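Local structure of packaging protein UL32 (Human herpesvirus 8 type M, 6XF9) at residues D[284-289]-D[293-298]; D[427-432]-D[460-465]. The protein assembles into a pentameric, zinc-binding ring required for packaging the viral genome, and is thought to direct newly made capsids to nuclear replication compartments. All coordinates share one frame; numbering follows the deposited sequence.

In the fold
Contact 1 is a largely buried contact within a hairpin, with Tyr288 at its exposed side, its centre about 13 Å from the centre of the chain; contact 2 lies farther out, about 19 Å from it, and is partly buried. The first is polar and directional, with three hydrogen bonds gathered round one serine and a small apolar cluster beside them. The second pairs two helices through loose van der Waals contacts, and its glutamine finds its hydrogen bonds outside the pair. Their centres are about 13 Å apart, and the hairpin touches both segments of contact 2: Arg287 NE reaches Asn430 OD1 at 3.2 Å, and Lys289 NZ reaches His464 O, both probable hydrogen bonds.

Contact 1 of 2, residues D[284-289]-D[293-298]; sequences LGLRYK and ASVCLL. With ZN (zinc ion), chain P.
Ser294 points its hydroxyl at the backbone of 284-289, where two bonds grip it. OG donates to Gly285 O at 2.7 Å, approaching from above the carbonyl plane rather than along a lone pair, and accepts Arg287 N at 2.9 Å with an N-H...O angle of 154°. With chi1 of 55°, OG sits between its own N and carbonyl carbon, which lets it span the two peptide groups. The backbone of the same residue adds a third bond, Ser294 N to Arg287 O at 2.9 Å.

Ala293 CB is met by two side chains. The Tyr288 ring meets it obliquely, CE2 lying 3.4 Å from Ala293 CB, and Leu286 CD1 comes to within 3.7 Å of the same CB. The CA-CB bond of Leu286 does not itself point at 293-298; a chi1 of 178°, with CG anti to the backbone N, turns the CD1 branch that way, and CD1 also lies 3.9 Å from Val295 CG2, forming a compact apolar patch.

Tyr288 and Ala293 are an antiparallel, non-hydrogen-bonded pair, a bridge of the short hairpin formed by strands 288-289 and 292-293. Beyond it, Cys296 takes the N-cap position and its SG binds zinc at 2.3 Å, a site completed by Cys299, His366 and Cys373. The hairpin thus leads straight into zinc-binding helix 297-304, while Leu298 packs on helix 360-369 and Leu284 on helix 145-164.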
loop_
_atom_site.group_PDB
_atom_site.type_symbol
_atom_site.label_atom_id
_atom_site.label_comp_id
_atom_site.label_asym_id
_atom_site.label_seq_id
_atom_site.Cartn_x
_atom_site.Cartn_y
_atom_site.Cartn_z
ATOM N N LEU D 284 21.096 -6.349 -29.270
ATOM C CA LEU D 284 20.480 -7.374 -30.115
ATOM C C LEU D 284 19.469 -6.791 -31.105
ATOM O O LEU D 284 18.448 -7.417 -31.408
ATOM C CB LEU D 284 19.828 -8.463 -29.260
ATOM C CG LEU D 284 20.872 -9.169 -28.396
ATOM C CD1 LEU D 284 20.281 -10.308 -27.571
ATOM C CD2 LEU D 284 21.973 -9.667 -29.298
ATOM N N GLY D 285 19.717 -5.581 -31.590
ATOM C CA GLY D 285 18.843 -4.971 -32.574
ATOM C C GLY D 285 19.250 -3.533 -32.795
ATOM O O GLY D 285 20.035 -2.956 -32.034
ATOM N N LEU D 286 18.764 -2.952 -33.868
ATOM C CA LEU D 286 18.996 -1.575 -34.159
ATOM C C LEU D 286 17.672 -0.843 -34.268
ATOM O O LEU D 286 17.001 -0.963 -35.224
ATOM C CB LEU D 286 19.768 -1.459 -35.448
ATOM C CG LEU D 286 20.059 -0.082 -35.923
ATOM C CD1 LEU D 286 20.702 0.651 -34.819
ATOM C CD2 LEU D 286 21.033 -0.116 -37.022
ATOM N N ARG D 287 17.382 0.012 -33.319
ATOM C CA ARG D 287 16.158 0.758 -33.252
ATOM C C ARG D 287 16.458 2.210 -33.141
ATOM O O ARG D 287 17.424 2.539 -32.557
ATOM C CB ARG D 287 15.489 0.425 -31.973
ATOM C CG ARG D 287 14.612 -0.758 -32.014
ATOM C CD ARG D 287 14.202 -1.091 -30.619
ATOM N NE ARG D 287 15.176 -1.921 -30.005
ATOM C CZ ARG D 287 15.267 -3.209 -30.224
ATOM N NH1 ARG D 287 14.424 -3.773 -31.047
ATOM N NH2 ARG D 287 16.191 -3.914 -29.626
ATOM N N TYR D 288 15.590 3.085 -33.626
ATOM C CA TYR D 288 15.823 4.517 -33.580
ATOM C C TYR D 288 14.906 5.336 -32.760
ATOM O O TYR D 288 13.800 4.989 -32.637
ATOM C CB TYR D 288 15.740 5.081 -34.949
ATOM C CG TYR D 288 16.863 4.670 -35.763
ATOM C CD1 TYR D 288 16.816 3.536 -36.477
ATOM C CD2 TYR D 288 17.985 5.385 -35.797
ATOM C CE1 TYR D 288 17.866 3.142 -37.211
ATOM C CE2 TYR D 288 19.022 4.987 -36.528
ATOM C CZ TYR D 288 18.930 3.867 -37.204
ATOM O OH TYR D 288 19.921 3.464 -37.921
ATOM N N LYS D 289 15.405 6.363 -32.125
ATOM C CA LYS D 289 14.597 7.283 -31.368
ATOM C C LYS D 289 15.315 8.601 -31.189
ATOM O O LYS D 289 16.427 8.581 -30.883
ATOM C CB LYS D 289 14.307 6.727 -29.999
ATOM C CG LYS D 289 13.001 7.121 -29.407
ATOM C CD LYS D 289 13.017 6.825 -27.947
ATOM C CE LYS D 289 11.673 7.011 -27.333
ATOM N NZ LYS D 289 11.658 7.040 -25.866
ATOM N N ALA D 293 20.295 5.858 -31.985
ATOM C CA ALA D 293 20.002 4.486 -32.371
ATOM C C ALA D 293 20.488 3.566 -31.263
ATOM O O ALA D 293 21.357 3.935 -30.471
ATOM C CB ALA D 293 20.666 4.129 -33.701
ATOM N N SER D 294 19.926 2.353 -31.205
ATOM C CA SER D 294 20.333 1.441 -30.139
ATOM C C SER D 294 21.767 0.976 -30.278
ATOM O O SER D 294 22.305 0.430 -29.309
ATOM C CB SER D 294 19.434 0.216 -30.075
ATOM O OG SER D 294 19.384 -0.425 -31.322
ATOM N N VAL D 295 22.395 1.165 -31.438
ATOM C CA VAL D 295 23.824 0.926 -31.602
ATOM C C VAL D 295 24.527 2.275 -31.542
ATOM O O VAL D 295 24.385 3.097 -32.444
ATOM C CB VAL D 295 24.141 0.192 -32.913
ATOM C CG1 VAL D 295 25.645 0.060 -33.086
ATOM C CG2 VAL D 295 23.519 -1.171 -32.918
ATOM N N CYS D 296 25.299 2.518 -30.496
ATOM C CA CYS D 296 25.974 3.795 -30.355
ATOM C C CYS D 296 27.276 3.794 -31.132
ATOM O O CYS D 296 28.108 2.893 -30.963
ATOM C CB CYS D 296 26.238 4.080 -28.892
ATOM S SG CYS D 296 27.259 5.529 -28.651
ATOM N N LEU D 297 27.451 4.787 -32.009
ATOM C CA LEU D 297 28.646 4.786 -32.851
ATOM C C LEU D 297 29.874 5.222 -32.086
ATOM O O LEU D 297 30.969 4.731 -32.363
ATOM C CB LEU D 297 28.475 5.711 -34.048
ATOM C CG LEU D 297 27.890 5.079 -35.291
ATOM C CD1 LEU D 297 27.507 6.196 -36.252
ATOM C CD2 LEU D 297 28.931 4.171 -35.892
ATOM N N LEU D 298 29.712 6.122 -31.112
ATOM C CA LEU D 298 30.850 6.576 -30.332
ATOM C C LEU D 298 31.384 5.486 -29.418
ATOM O O LEU D 298 32.556 5.527 -29.028
ATOM C CB LEU D 298 30.474 7.821 -29.533
ATOM C CG LEU D 298 29.857 8.933 -30.382
ATOM C CD1 LEU D 298 29.398 10.085 -29.529
ATOM C CD2 LEU D 298 30.899 9.405 -31.356
HETATM ZN ZN ZN P . 27.967 5.278 -26.454
#

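Contact 2 of 2, residues D[427-432]-D[460-465]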
loop_
_atom_site.group_PDB
_atom_site.type_symbol
_atom_site.label_atom_id
_atom_site.label_comp_id
_atom_site.label_asym_id
_atom_site.label_seq_id
_atom_site.Cartn_x
_atom_site.Cartn_y
_atom_site.Cartn_z
ATOM N N GLY D 427 17.471 -3.105 -20.970
ATOM C CA GLY D 427 16.398 -4.049 -21.243
ATOM C C GLY D 427 15.020 -3.421 -21.182
ATOM O O GLY D 427 14.166 -3.695 -22.030
ATOM N N LEU D 428 14.764 -2.598 -20.163
ATOM C CA LEU D 428 13.461 -1.949 -20.119
ATOM C C LEU D 428 13.296 -1.005 -21.303
ATOM O O LEU D 428 12.181 -0.817 -21.804
ATOM C CB LEU D 428 13.267 -1.208 -18.788
ATOM C CG LEU D 428 14.114 -0.005 -18.409
ATOM C CD1 LEU D 428 13.728 1.253 -19.162
ATOM C CD2 LEU D 428 13.935 0.258 -16.940
ATOM N N GLN D 429 14.403 -0.462 -21.798
ATOM C CA GLN D 429 14.440 0.469 -22.920
ATOM C C GLN D 429 14.224 -0.206 -24.274
ATOM O O GLN D 429 13.856 0.468 -25.241
ATOM C CB GLN D 429 15.781 1.200 -22.869
ATOM C CG GLN D 429 15.806 2.563 -23.429
ATOM C CD GLN D 429 17.132 3.230 -23.170
ATOM O OE1 GLN D 429 18.101 2.567 -22.840
ATOM N NE2 GLN D 429 17.181 4.550 -23.298
ATOM N N ASN D 430 14.514 -1.498 -24.395
ATOM C CA ASN D 430 14.456 -2.186 -25.683
ATOM C C ASN D 430 13.479 -3.359 -25.677
ATOM O O ASN D 430 13.502 -4.167 -26.615
ATOM C CB ASN D 430 15.848 -2.709 -26.078
ATOM C CG ASN D 430 16.842 -1.602 -26.456
ATOM O OD1 ASN D 430 16.611 -0.794 -27.373
ATOM N ND2 ASN D 430 17.958 -1.557 -25.723
ATOM N N ALA D 431 12.610 -3.472 -24.671
ATOM C CA ALA D 431 11.738 -4.635 -24.536
ATOM C C ALA D 431 10.627 -4.307 -23.552
ATOM O O ALA D 431 10.752 -3.406 -22.716
ATOM C CB ALA D 431 12.503 -5.883 -24.079
ATOM N N ARG D 432 9.537 -5.053 -23.662
ATOM C CA ARG D 432 8.375 -4.815 -22.817
ATOM C C ARG D 432 8.668 -5.286 -21.397
ATOM O O ARG D 432 9.033 -6.451 -21.183
ATOM C CB ARG D 432 7.144 -5.519 -23.404
ATOM N N SER D 460 15.236 8.177 -15.902
ATOM C CA SER D 460 13.883 8.313 -16.444
ATOM C C SER D 460 13.870 9.299 -17.593
ATOM O O SER D 460 13.209 9.065 -18.609
ATOM C CB SER D 460 12.907 8.764 -15.358
ATOM O OG SER D 460 13.311 9.997 -14.777
ATOM N N GLN D 461 14.598 10.406 -17.449
ATOM C CA GLN D 461 14.772 11.320 -18.568
ATOM C C GLN D 461 15.419 10.599 -19.743
ATOM O O GLN D 461 14.936 10.690 -20.876
ATOM C CB GLN D 461 15.596 12.538 -18.128
ATOM C CG GLN D 461 16.167 13.317 -19.307
ATOM C CD GLN D 461 17.066 14.504 -18.913
ATOM O OE1 GLN D 461 17.353 14.724 -17.730
ATOM N NE2 GLN D 461 17.543 15.250 -19.923
ATOM N N THR D 462 16.483 9.826 -19.483
ATOM C CA THR D 462 17.161 9.112 -20.564
ATOM C C THR D 462 16.243 8.117 -21.232
ATOM O O THR D 462 16.212 8.023 -22.461
ATOM C CB THR D 462 18.402 8.389 -20.053
ATOM O OG1 THR D 462 19.282 9.337 -19.457
ATOM C CG2 THR D 462 19.112 7.667 -21.197
ATOM N N SER D 463 15.495 7.350 -20.447
ATOM C CA SER D 463 14.602 6.372 -21.053
ATOM C C SER D 463 13.516 7.035 -21.880
ATOM O O SER D 463 13.101 6.489 -22.914
ATOM C CB SER D 463 13.949 5.511 -19.987
ATOM O OG SER D 463 13.021 4.662 -20.633
ATOM N N HIS D 464 13.034 8.204 -21.450
ATOM C CA HIS D 464 12.056 8.906 -22.272
ATOM C C HIS D 464 12.698 9.351 -23.583
ATOM O O HIS D 464 12.115 9.168 -24.656
ATOM C CB HIS D 464 11.446 10.099 -21.517
ATOM C CG HIS D 464 10.366 9.719 -20.537
ATOM N ND1 HIS D 464 9.174 9.134 -20.919
ATOM C CD2 HIS D 464 10.260 9.940 -19.198
ATOM C CE1 HIS D 464 8.414 8.944 -19.847
ATOM N NE2 HIS D 464 9.045 9.436 -18.791
ATOM N N LEU D 465 13.933 9.865 -23.525
ATOM C CA LEU D 465 14.516 10.568 -24.667
ATOM C C LEU D 465 15.047 9.629 -25.764
ATOM O O LEU D 465 14.699 9.797 -26.941
ATOM C CB LEU D 465 15.643 11.488 -24.188
ATOM C CG LEU D 465 15.311 12.787 -23.424
ATOM C CD1 LEU D 465 16.580 13.638 -23.161
ATOM C CD2 LEU D 465 14.199 13.601 -24.098
#
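Gln429 reaches across to the turn of 460-465 that holds Thr462 and Ser463. Its NE2 lies 3.7 Å from Thr462 O and 3.9 Å from Ser463 CA, the first too long to count as a hydrogen bond. Alongside, Leu428 CD1 meets Ser463 OG at 3.8 Å, a methyl against a hydroxyl. The touch is light: the two segments bury 134 Å² in all, although the CA atoms of Gln429 and Ser463 come within 6.2 Å.

Torsions and outer partners set these positions. The Gln429 chain runs extended beyond CG (chi2 173°), carrying the amide to the opposite helix, and its OE1 is held by Lys426 NZ, one turn earlier, while NE2 makes a weak bond to Tyr466 O. Leu428 also packs on Ser438, Ile441 and Ile442 of helix 435-451.

In the second subunit, Phe153 packs against Leu465 and Thr168 against His464, so helix 459-465 touches helix 416-430 with one side, while His464 and Leu465, directed away from it, meet the neighbouring subunit. This is a light helix-helix contact within one chain of a largely helical fold, beside a subunit interface of the ring, with the Thr462 side chain about 11 Å from a bound zinc ion.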